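PDB 6MLY: bifunctional GH43-CE protein, which probably cleaves beta-1,4-linked xylose units from xylan through its family 43 glycosidase module and carries a second, carbohydrate-esterase module on the same chain. Local coordinates for residues L437-E447 against Y458-W468; V387-G397 against K404-V412. All coordinates share one frame; numbering follows the deposited sequence.

Contact 1: L437-E447 against Y458-W468; sequences LNQQVVYFKAE and YFYYSLDGSNW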
loop_
_atom_site.group_PDB
_atom_site.type_symbol
_atom_site.label_atom_id
_atom_site.label_comp_id
_atom_site.label_asym_id
_atom_site.label_seq_id
_atom_site.Cartn_x
_atom_site.Cartn_y
_atom_site.Cartn_z
ATOM N N LEU A 437 20.488 -11.335 -5.719
ATOM C CA LEU A 437 20.476 -11.000 -7.140
ATOM C C LEU A 437 21.777 -11.492 -7.789
ATOM O O LEU A 437 22.868 -11.255 -7.261
ATOM C CB LEU A 437 20.295 -9.487 -7.305
ATOM C CG LEU A 437 20.073 -9.010 -8.740
ATOM C CD1 LEU A 437 18.843 -9.662 -9.357
ATOM C CD2 LEU A 437 19.956 -7.495 -8.798
ATOM N N ASN A 438 21.638 -12.193 -8.922
ATOM C CA ASN A 438 22.763 -12.693 -9.715
ATOM C C ASN A 438 22.727 -12.099 -11.132
ATOM O O ASN A 438 23.513 -12.507 -11.981
ATOM C CB ASN A 438 22.770 -14.221 -9.738
ATOM C CG ASN A 438 22.578 -14.820 -8.358
ATOM O OD1 ASN A 438 23.372 -14.571 -7.454
ATOM N ND2 ASN A 438 21.518 -15.595 -8.179
ATOM N N GLN A 439 21.815 -11.145 -11.376
ATOM C CA GLN A 439 21.799 -10.298 -12.581
ATOM C C GLN A 439 22.126 -8.853 -12.180
ATOM O O GLN A 439 22.387 -8.559 -11.010
ATOM C CB GLN A 439 20.430 -10.324 -13.270
ATOM C CG GLN A 439 19.861 -11.716 -13.497
ATOM C CD GLN A 439 18.559 -11.668 -14.258
ATOM O OE1 GLN A 439 17.994 -10.600 -14.502
ATOM N NE2 GLN A 439 18.065 -12.837 -14.639
ATOM N N GLN A 440 22.108 -7.947 -13.163
ATOM C CA GLN A 440 22.285 -6.521 -12.889
ATOM C C GLN A 440 21.054 -5.729 -13.353
ATOM O O GLN A 440 20.688 -4.745 -12.709
ATOM C CB GLN A 440 23.607 -6.044 -13.486
ATOM C CG GLN A 440 24.778 -6.896 -13.015
ATOM C CD GLN A 440 26.051 -6.104 -12.856
ATOM O OE1 GLN A 440 26.362 -5.222 -13.656
ATOM N NE2 GLN A 440 26.804 -6.431 -11.817
ATOM N N VAL A 441 20.409 -6.173 -14.440
ATOM C CA VAL A 441 19.077 -5.687 -14.812
ATOM C C VAL A 441 18.047 -6.339 -13.878
ATOM O O VAL A 441 18.013 -7.560 -13.730
ATOM C CB VAL A 441 18.760 -5.964 -16.296
ATOM C CG1 VAL A 441 17.329 -5.577 -16.650
ATOM C CG2 VAL A 441 19.749 -5.268 -17.221
ATOM N N VAL A 442 17.218 -5.499 -13.251
ATOM C CA VAL A 442 16.181 -5.927 -12.318
ATOM C C VAL A 442 14.952 -5.020 -12.507
ATOM O O VAL A 442 15.076 -3.851 -12.897
ATOM C CB VAL A 442 16.703 -5.902 -10.867
ATOM C CG1 VAL A 442 17.067 -4.496 -10.421
ATOM C CG2 VAL A 442 15.718 -6.523 -9.892
ATOM N N TYR A 443 13.769 -5.578 -12.237
ATOM C CA TYR A 443 12.495 -4.894 -12.400
ATOM C C TYR A 443 11.806 -4.803 -11.034
ATOM O O TYR A 443 12.088 -5.603 -10.141
ATOM C CB TYR A 443 11.633 -5.632 -13.429
ATOM C CG TYR A 443 12.205 -5.684 -14.826
ATOM C CD1 TYR A 443 13.173 -6.613 -15.174
ATOM C CD2 TYR A 443 11.772 -4.808 -15.810
ATOM C CE1 TYR A 443 13.703 -6.663 -16.454
ATOM C CE2 TYR A 443 12.285 -4.849 -17.097
ATOM C CZ TYR A 443 13.253 -5.780 -17.421
ATOM O OH TYR A 443 13.761 -5.822 -18.685
ATOM N N PHE A 444 10.926 -3.805 -10.879
ATOM C CA PHE A 444 10.116 -3.618 -9.668
ATOM C C PHE A 444 8.726 -3.094 -10.042
ATOM O O PHE A 444 8.552 -2.442 -11.071
ATOM C CB PHE A 444 10.783 -2.656 -8.682
ATOM C CG PHE A 444 12.093 -3.140 -8.115
ATOM C CD1 PHE A 444 12.130 -4.174 -7.191
ATOM C CD2 PHE A 444 13.290 -2.563 -8.502
ATOM C CE1 PHE A 444 13.336 -4.615 -6.668
ATOM C CE2 PHE A 444 14.496 -3.006 -7.979
ATOM C CZ PHE A 444 14.517 -4.029 -7.062
ATOM N N LYS A 445 7.756 -3.389 -9.169
ATOM C CA LYS A 445 6.356 -3.015 -9.329
ATOM C C LYS A 445 5.794 -2.694 -7.939
ATOM O O LYS A 445 6.189 -3.298 -6.948
ATOM C CB LYS A 445 5.592 -4.151 -10.023
ATOM C CG LYS A 445 4.117 -3.895 -10.318
ATOM C CD LYS A 445 3.563 -4.717 -11.482
ATOM C CE LYS A 445 3.385 -6.187 -11.162
ATOM N NZ LYS A 445 2.767 -6.933 -12.286
ATOM N N ALA A 446 4.896 -1.709 -7.880
ATOM C CA ALA A 446 4.221 -1.322 -6.648
ATOM C C ALA A 446 2.743 -1.076 -6.960
ATOM O O ALA A 446 2.433 -0.208 -7.761
ATOM C CB ALA A 446 4.879 -0.095 -6.067
ATOM N N GLU A 447 1.862 -1.868 -6.341
ATOM C CA GLU A 447 0.415 -1.784 -6.540
ATOM C C GLU A 447 -0.209 -0.993 -5.385
ATOM O O GLU A 447 0.346 -0.943 -4.287
ATOM C CB GLU A 447 -0.214 -3.177 -6.610
ATOM C CG GLU A 447 0.291 -4.029 -7.764
ATOM C CD GLU A 447 -0.554 -5.259 -8.048
ATOM O OE1 GLU A 447 -0.681 -6.107 -7.135
ATOM O OE2 GLU A 447 -1.097 -5.355 -9.175
ATOM N N TYR A 458 1.082 -3.406 -2.349
ATOM C CA TYR A 458 1.790 -4.657 -2.627
ATOM C C TYR A 458 3.027 -4.355 -3.482
ATOM O O TYR A 458 2.929 -3.659 -4.494
ATOM C CB TYR A 458 0.892 -5.656 -3.367
ATOM C CG TYR A 458 -0.523 -5.770 -2.855
ATOM C CD1 TYR A 458 -0.792 -6.052 -1.524
ATOM C CD2 TYR A 458 -1.602 -5.623 -3.716
ATOM C CE1 TYR A 458 -2.095 -6.165 -1.057
ATOM C CE2 TYR A 458 -2.909 -5.731 -3.266
ATOM C CZ TYR A 458 -3.158 -6.001 -1.933
ATOM O OH TYR A 458 -4.452 -6.105 -1.504
ATOM N N PHE A 459 4.179 -4.901 -3.076
ATOM C CA PHE A 459 5.429 -4.775 -3.826
ATOM C C PHE A 459 5.797 -6.116 -4.468
ATOM O O PHE A 459 5.537 -7.178 -3.899
ATOM C CB PHE A 459 6.559 -4.300 -2.914
ATOM C CG PHE A 459 6.328 -2.939 -2.310
ATOM C CD1 PHE A 459 5.693 -2.805 -1.087
ATOM C CD2 PHE A 459 6.739 -1.789 -2.970
ATOM C CE1 PHE A 459 5.479 -1.550 -0.536
ATOM C CE2 PHE A 459 6.524 -0.536 -2.416
ATOM C CZ PHE A 459 5.894 -0.417 -1.199
ATOM N N TYR A 460 6.405 -6.036 -5.657
ATOM C CA TYR A 460 6.935 -7.182 -6.389
ATOM C C TYR A 460 8.330 -6.831 -6.923
ATOM O O TYR A 460 8.681 -5.647 -7.013
ATOM C CB TYR A 460 6.051 -7.554 -7.586
ATOM C CG TYR A 460 4.590 -7.806 -7.309
ATOM C CD1 TYR A 460 4.040 -9.067 -7.479
ATOM C CD2 TYR A 460 3.739 -6.777 -6.941
ATOM C CE1 TYR A 460 2.694 -9.308 -7.259
ATOM C CE2 TYR A 460 2.391 -7.003 -6.713
ATOM C CZ TYR A 460 1.866 -8.272 -6.873
ATOM O OH TYR A 460 0.539 -8.493 -6.655
ATOM N N TYR A 461 9.102 -7.868 -7.282
ATOM C CA TYR A 461 10.313 -7.719 -8.095
ATOM C C TYR A 461 10.183 -8.626 -9.324
ATOM O O TYR A 461 9.196 -9.336 -9.466
ATOM C CB TYR A 461 11.572 -7.990 -7.268
ATOM C CG TYR A 461 11.896 -9.442 -7.017
ATOM C CD1 TYR A 461 12.629 -10.183 -7.931
ATOM C CD2 TYR A 461 11.504 -10.070 -5.845
ATOM C CE1 TYR A 461 12.940 -11.515 -7.701
ATOM C CE2 TYR A 461 11.811 -11.399 -5.595
ATOM C CZ TYR A 461 12.535 -12.125 -6.527
ATOM O OH TYR A 461 12.841 -13.434 -6.296
ATOM N N SER A 462 11.173 -8.559 -10.217
ATOM C CA SER A 462 11.200 -9.370 -11.427
ATOM C C SER A 462 12.580 -9.269 -12.096
ATOM O O SER A 462 13.221 -8.225 -12.034
ATOM C CB SER A 462 10.081 -8.976 -12.359
ATOM O OG SER A 462 10.210 -9.612 -13.621
ATOM N N LEU A 463 13.023 -10.374 -12.718
ATOM C CA LEU A 463 14.320 -10.474 -13.407
ATOM C C LEU A 463 14.113 -10.438 -14.927
ATOM O O LEU A 463 15.063 -10.607 -15.688
ATOM C CB LEU A 463 14.999 -11.785 -12.990
ATOM C CG LEU A 463 15.034 -12.080 -11.489
ATOM C CD1 LEU A 463 15.863 -13.321 -11.203
ATOM C CD2 LEU A 463 15.578 -10.897 -10.706
ATOM N N ASP A 464 12.871 -10.163 -15.341
ATOM C CA ASP A 464 12.325 -10.520 -16.644
ATOM C C ASP A 464 11.258 -9.476 -17.009
ATOM O O ASP A 464 10.787 -8.727 -16.145
ATOM C CB ASP A 464 11.805 -11.960 -16.556
ATOM C CG ASP A 464 11.129 -12.534 -17.791
ATOM O OD1 ASP A 464 10.563 -11.750 -18.587
ATOM O OD2 ASP A 464 11.149 -13.778 -17.924
ATOM N N GLY A 465 10.895 -9.415 -18.294
ATOM C CA GLY A 465 9.810 -8.558 -18.766
ATOM C C GLY A 465 8.528 -8.724 -17.956
ATOM O O GLY A 465 7.936 -7.732 -17.537
ATOM N N SER A 466 8.115 -9.979 -17.713
ATOM C CA SER A 466 6.709 -10.285 -17.378
ATOM C C SER A 466 6.525 -11.106 -16.087
ATOM O O SER A 466 5.468 -11.009 -15.474
ATOM C CB SER A 466 6.040 -10.974 -18.544
ATOM O OG SER A 466 4.627 -10.979 -18.387
ATOM N N ASN A 467 7.503 -11.930 -15.686
ATOM C CA ASN A 467 7.283 -12.934 -14.604
ATOM C C ASN A 467 7.466 -12.267 -13.229
ATOM O O ASN A 467 8.580 -12.228 -12.697
ATOM C CB ASN A 467 8.174 -14.173 -14.772
ATOM N N TRP A 468 6.354 -11.797 -12.643
ATOM C CA TRP A 468 6.375 -10.946 -11.443
ATOM C C TRP A 468 6.307 -11.785 -10.165
ATOM O O TRP A 468 5.283 -12.392 -9.870
ATOM C CB TRP A 468 5.252 -9.898 -11.496
ATOM C CG TRP A 468 5.541 -8.812 -12.484
ATOM C CD1 TRP A 468 5.027 -8.678 -13.740
ATOM C CD2 TRP A 468 6.477 -7.736 -12.316
ATOM N NE1 TRP A 468 5.559 -7.577 -14.357
ATOM C CE2 TRP A 468 6.451 -6.979 -13.506
ATOM C CE3 TRP A 468 7.315 -7.327 -11.272
ATOM C CZ2 TRP A 468 7.237 -5.842 -13.677
ATOM C CZ3 TRP A 468 8.089 -6.200 -11.443
ATOM C CH2 TRP A 468 8.049 -5.470 -12.630
#

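Contact 2: V387-G397 against K404-V412; sequences VSGMKEGDFAG and KYGQVGVKV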
loop_
_atom_site.group_PDB
_atom_site.type_symbol
_atom_site.label_atom_id
_atom_site.label_comp_id
_atom_site.label_asym_id
_atom_site.label_seq_id
_atom_site.Cartn_x
_atom_site.Cartn_y
_atom_site.Cartn_z
ATOM N N VAL A 387 21.993 -2.127 -11.950
ATOM C CA VAL A 387 22.579 -1.983 -10.609
ATOM C C VAL A 387 24.116 -1.998 -10.663
ATOM O O VAL A 387 24.765 -1.864 -9.623
ATOM C CB VAL A 387 22.056 -3.086 -9.670
ATOM C CG1 VAL A 387 20.541 -3.200 -9.732
ATOM C CG2 VAL A 387 22.700 -4.430 -9.962
ATOM N N SER A 388 24.689 -2.151 -11.863
ATOM C CA SER A 388 26.141 -2.202 -12.068
ATOM C C SER A 388 26.850 -1.088 -11.285
ATOM O O SER A 388 27.891 -1.326 -10.681
ATOM C CB SER A 388 26.468 -2.112 -13.533
ATOM O OG SER A 388 25.532 -2.852 -14.305
ATOM N N GLY A 389 26.269 0.122 -11.312
ATOM C CA GLY A 389 26.870 1.338 -10.757
ATOM C C GLY A 389 26.947 1.343 -9.238
ATOM O O GLY A 389 27.792 2.037 -8.668
ATOM N N MET A 390 26.068 0.575 -8.585
ATOM C CA MET A 390 25.881 0.624 -7.134
ATOM C C MET A 390 27.163 0.220 -6.395
ATOM O O MET A 390 27.974 -0.564 -6.902
ATOM C CB MET A 390 24.749 -0.309 -6.697
ATOM C CG MET A 390 23.396 0.110 -7.219
ATOM S SD MET A 390 22.074 -0.550 -6.193
ATOM C CE MET A 390 20.742 -0.577 -7.390
ATOM N N LYS A 391 27.302 0.753 -5.172
ATOM C CA LYS A 391 28.459 0.541 -4.307
ATOM C C LYS A 391 28.004 -0.023 -2.950
ATOM O O LYS A 391 26.802 -0.067 -2.652
ATOM C CB LYS A 391 29.228 1.855 -4.153
ATOM C CG LYS A 391 29.969 2.296 -5.409
ATOM C CD LYS A 391 30.878 3.494 -5.214
ATOM C CE LYS A 391 31.352 4.086 -6.526
ATOM N NZ LYS A 391 31.975 5.420 -6.352
ATOM N N GLU A 392 28.988 -0.462 -2.152
ATOM C CA GLU A 392 28.787 -1.025 -0.814
ATOM C C GLU A 392 27.904 -0.087 0.019
ATOM O O GLU A 392 28.330 1.010 0.393
ATOM C CB GLU A 392 30.140 -1.228 -0.127
ATOM C CG GLU A 392 30.056 -1.904 1.235
ATOM C CD GLU A 392 29.732 -3.391 1.212
ATOM O OE1 GLU A 392 29.717 -3.976 0.110
ATOM O OE2 GLU A 392 29.501 -3.965 2.299
ATOM N N GLY A 393 26.669 -0.530 0.289
ATOM C CA GLY A 393 25.763 0.134 1.229
ATOM C C GLY A 393 24.705 0.998 0.556
ATOM O O GLY A 393 23.849 1.560 1.246
ATOM N N ASP A 394 24.754 1.116 -0.778
ATOM C CA ASP A 394 23.767 1.908 -1.527
ATOM C C ASP A 394 22.454 1.116 -1.604
ATOM O O ASP A 394 22.443 -0.109 -1.460
ATOM C CB ASP A 394 24.277 2.301 -2.921
ATOM C CG ASP A 394 25.490 3.253 -2.912
ATOM O OD1 ASP A 394 26.002 3.517 -1.802
ATOM O OD2 ASP A 394 25.908 3.732 -4.020
ATOM N N PHE A 395 21.355 1.840 -1.830
ATOM C CA PHE A 395 20.012 1.273 -1.819
ATOM C C PHE A 395 19.137 2.056 -2.803
ATOM O O PHE A 395 18.843 3.214 -2.560
ATOM C CB PHE A 395 19.467 1.300 -0.388
ATOM C CG PHE A 395 18.140 0.618 -0.168
ATOM C CD1 PHE A 395 17.668 -0.356 -1.038
ATOM C CD2 PHE A 395 17.378 0.928 0.947
ATOM C CE1 PHE A 395 16.449 -0.979 -0.812
ATOM C CE2 PHE A 395 16.160 0.305 1.172
ATOM C CZ PHE A 395 15.698 -0.649 0.294
ATOM N N ALA A 396 18.741 1.409 -3.907
ATOM C CA ALA A 396 18.056 2.072 -5.019
ATOM C C ALA A 396 16.905 1.203 -5.528
ATOM O O ALA A 396 17.128 0.073 -5.935
ATOM C CB ALA A 396 19.039 2.349 -6.127
ATOM N N GLY A 397 15.686 1.760 -5.533
ATOM C CA GLY A 397 14.507 1.036 -5.985
ATOM C C GLY A 397 13.306 1.943 -6.197
ATOM O O GLY A 397 13.451 3.108 -6.578
ATOM N N LYS A 404 5.195 6.921 6.792
ATOM C CA LYS A 404 4.993 5.489 6.826
ATOM C C LYS A 404 5.092 4.952 5.396
ATOM O O LYS A 404 4.077 4.717 4.743
ATOM C CB LYS A 404 3.640 5.184 7.473
ATOM C CG LYS A 404 3.504 5.713 8.893
ATOM C CD LYS A 404 2.412 5.051 9.693
ATOM C CE LYS A 404 2.428 5.471 11.146
ATOM N NZ LYS A 404 1.271 4.910 11.881
ATOM N N TYR A 405 6.336 4.761 4.940
ATOM C CA TYR A 405 6.662 4.443 3.546
ATOM C C TYR A 405 6.815 2.931 3.372
ATOM O O TYR A 405 6.786 2.189 4.349
ATOM C CB TYR A 405 7.956 5.143 3.117
ATOM C CG TYR A 405 9.149 4.872 3.999
ATOM C CD1 TYR A 405 9.535 5.783 4.968
ATOM C CD2 TYR A 405 9.897 3.711 3.871
ATOM C CE1 TYR A 405 10.628 5.550 5.787
ATOM C CE2 TYR A 405 10.995 3.464 4.680
ATOM C CZ TYR A 405 11.363 4.388 5.644
ATOM O OH TYR A 405 12.440 4.171 6.455
ATOM N N GLY A 406 6.999 2.511 2.114
ATOM C CA GLY A 406 7.362 1.146 1.751
ATOM C C GLY A 406 8.320 1.132 0.574
ATOM O O GLY A 406 8.031 1.722 -0.452
ATOM N N GLN A 407 9.459 0.444 0.737
ATOM C CA GLN A 407 10.520 0.369 -0.273
ATOM C C GLN A 407 10.516 -1.011 -0.934
ATOM O O GLN A 407 9.914 -1.946 -0.426
ATOM C CB GLN A 407 11.886 0.632 0.362
ATOM C CG GLN A 407 12.039 2.049 0.896
ATOM C CD GLN A 407 13.332 2.255 1.647
ATOM O OE1 GLN A 407 13.644 1.542 2.603
ATOM N NE2 GLN A 407 14.086 3.262 1.228
ATOM N N VAL A 408 11.183 -1.089 -2.087
ATOM C CA VAL A 408 11.587 -2.337 -2.726
ATOM C C VAL A 408 12.705 -1.996 -3.717
ATOM O O VAL A 408 12.490 -1.187 -4.626
ATOM C CB VAL A 408 10.415 -3.062 -3.417
ATOM C CG1 VAL A 408 9.840 -2.272 -4.584
ATOM C CG2 VAL A 408 10.820 -4.455 -3.873
ATOM N N GLY A 409 13.890 -2.592 -3.520
ATOM C CA GLY A 409 15.086 -2.210 -4.277
ATOM C C GLY A 409 16.263 -3.149 -4.067
ATOM O O GLY A 409 16.191 -4.106 -3.293
ATOM N N VAL A 410 17.358 -2.846 -4.771
ATOM C CA VAL A 410 18.596 -3.609 -4.729
ATOM C C VAL A 410 19.567 -2.925 -3.762
ATOM O O VAL A 410 20.166 -1.909 -4.089
ATOM C CB VAL A 410 19.205 -3.747 -6.139
ATOM C CG1 VAL A 410 20.630 -4.285 -6.100
ATOM C CG2 VAL A 410 18.329 -4.611 -7.033
ATOM N N LYS A 411 19.708 -3.503 -2.568
ATOM C CA LYS A 411 20.701 -3.088 -1.582
ATOM C C LYS A 411 21.965 -3.936 -1.785
ATOM O O LYS A 411 21.878 -5.061 -2.268
ATOM C CB LYS A 411 20.105 -3.250 -0.181
ATOM C CG LYS A 411 20.911 -2.658 0.970
ATOM C CD LYS A 411 20.382 -3.065 2.339
ATOM C CE LYS A 411 19.057 -2.420 2.706
ATOM N NZ LYS A 411 19.248 -1.126 3.403
ATOM N N VAL A 412 23.129 -3.384 -1.426
ATOM C CA VAL A 412 24.415 -4.073 -1.567
ATOM C C VAL A 412 25.050 -4.204 -0.179
ATOM O O VAL A 412 25.289 -3.202 0.496
ATOM C CB VAL A 412 25.348 -3.340 -2.552
ATOM C CG1 VAL A 412 26.676 -4.062 -2.718
ATOM C CG2 VAL A 412 24.686 -3.135 -3.906
#

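Contact 1: L437-E447 against Y458-W468
Y458 opens the pairing of strand 458-462 with strand 441-447, antiparallel neighbours in a beta hairpin whose axes run at 159°; its carbonyl O accepts the amide N of E447 at 2.8 Å. The ring edge of Y458 also faces the E447 carboxylate. F459, next along, lays CD2 and CE2 against the methyl of A446, on the face that F444 and Y461 share. Y460 exchanges two backbone bonds with K445, and its hydroxyl donates to E447 OE1, OH to OE1 2.7 Å, meeting the oxygen from above the carboxylate plane, with carboxylate and ring 86° apart. S515 holds OE2 of E447, while R518 makes a cation-pi contact with Y460. Y461 brings CB to CE1 of F444 at 3.9 Å, while a chi1 of 78° leads its ring away from strand 441-447. The S462 carbonyl O accepts the amide N of Y443 at 2.7 Å, and its CB covers one face of the W468 indole. CD2 of L463 reaches CD1 of L437 at 3.7 Å. Beyond it, the D464 carbonyl O sits over one face of the Y443 ring and accepts the S462 hydroxyl. W468 receives K445 on the indole face opposite S462: NZ lies over the five-membered ring, 3.4 Å from its centroid, with CE close behind. Losing the indole of W468 to an alanine is likely to leave the K445 ammonium without its aromatic partner and to open a gap beside S462 and Y443. The face bearing K445 and E447 is thus joined through cation-pi and hydroxyl-carboxylate contacts, whereas that of F444, A446 and F459 is held by apolar packing.

Contact 2: V387-G397 against K404-V412
F395 and K411 form the centre of this contact, a non-hydrogen-bonded antiparallel pair of the hairpin made by strands 395-401 and 406-411. CE of K411 stands over the middle of the phenylalanine ring, 4.2 Å from its centroid, and NZ lies off-centre above the same ring at 4.2 Å from that centroid, a cation-pi contact 31° from the normal. Bends at chi3 and chi4 fold the lysine back over the ring. Around the ring edge come the backbone of G409 and the amide of Q407, whose OE1 approaches CE2 of F395 to 3.1 Å with amide and ring planes 71° apart. On the other face of the sheet, V410 is met by two apolar side chains at about right angles: CG1 of V387 touches its CG2 at 3.8 Å, and CE of M390 its CB at 3.7 Å. V412 rests CG2 against CB of M390.

The backbone sets these groups in place. The amide N of V410 donates to A396 O at 3.2 Å, while weak bonds join V412 N to D394 O and G393 N to V412 O. G397 and G409 bring their CA atoms to 3.7 Å, where a CB on either would clash with the opposite strand. Type I and type II turns, V387-M390 and K391-D394, fold the entry to strand 395-397 round V412. Farther out, F492 meets the F395 ring edge-to-face, and V442 and F444 of the facing sheet pack on V410. One ordinary backbone bond and two weak ones cross between the segments, so aromatic and apolar packing probably contributes much to cohesion here, and K411 shares in it through both its methylene chain and its charge.

Contacts 1 and 2 are two antiparallel hairpins of the concanavalin A-like domain. They come in series, contact 2 first, with centres about 13 Å apart. Strands 395-401 and 406-411 belong to one sheet, strands 441-449 and 456-462 to the other, and the two sheets face each other as a beta sandwich. Across the core, CZ of F444 meets CA of G409 at 3.4 Å and the F459 ring packs on G406. At the margin, Q440 O and V387 N probably hydrogen-bond, as do Q440 OE1 and S388 OG. One face of each hairpin thus contributes to a shared apolar layer between the sheets, a structural role away from the sodium site.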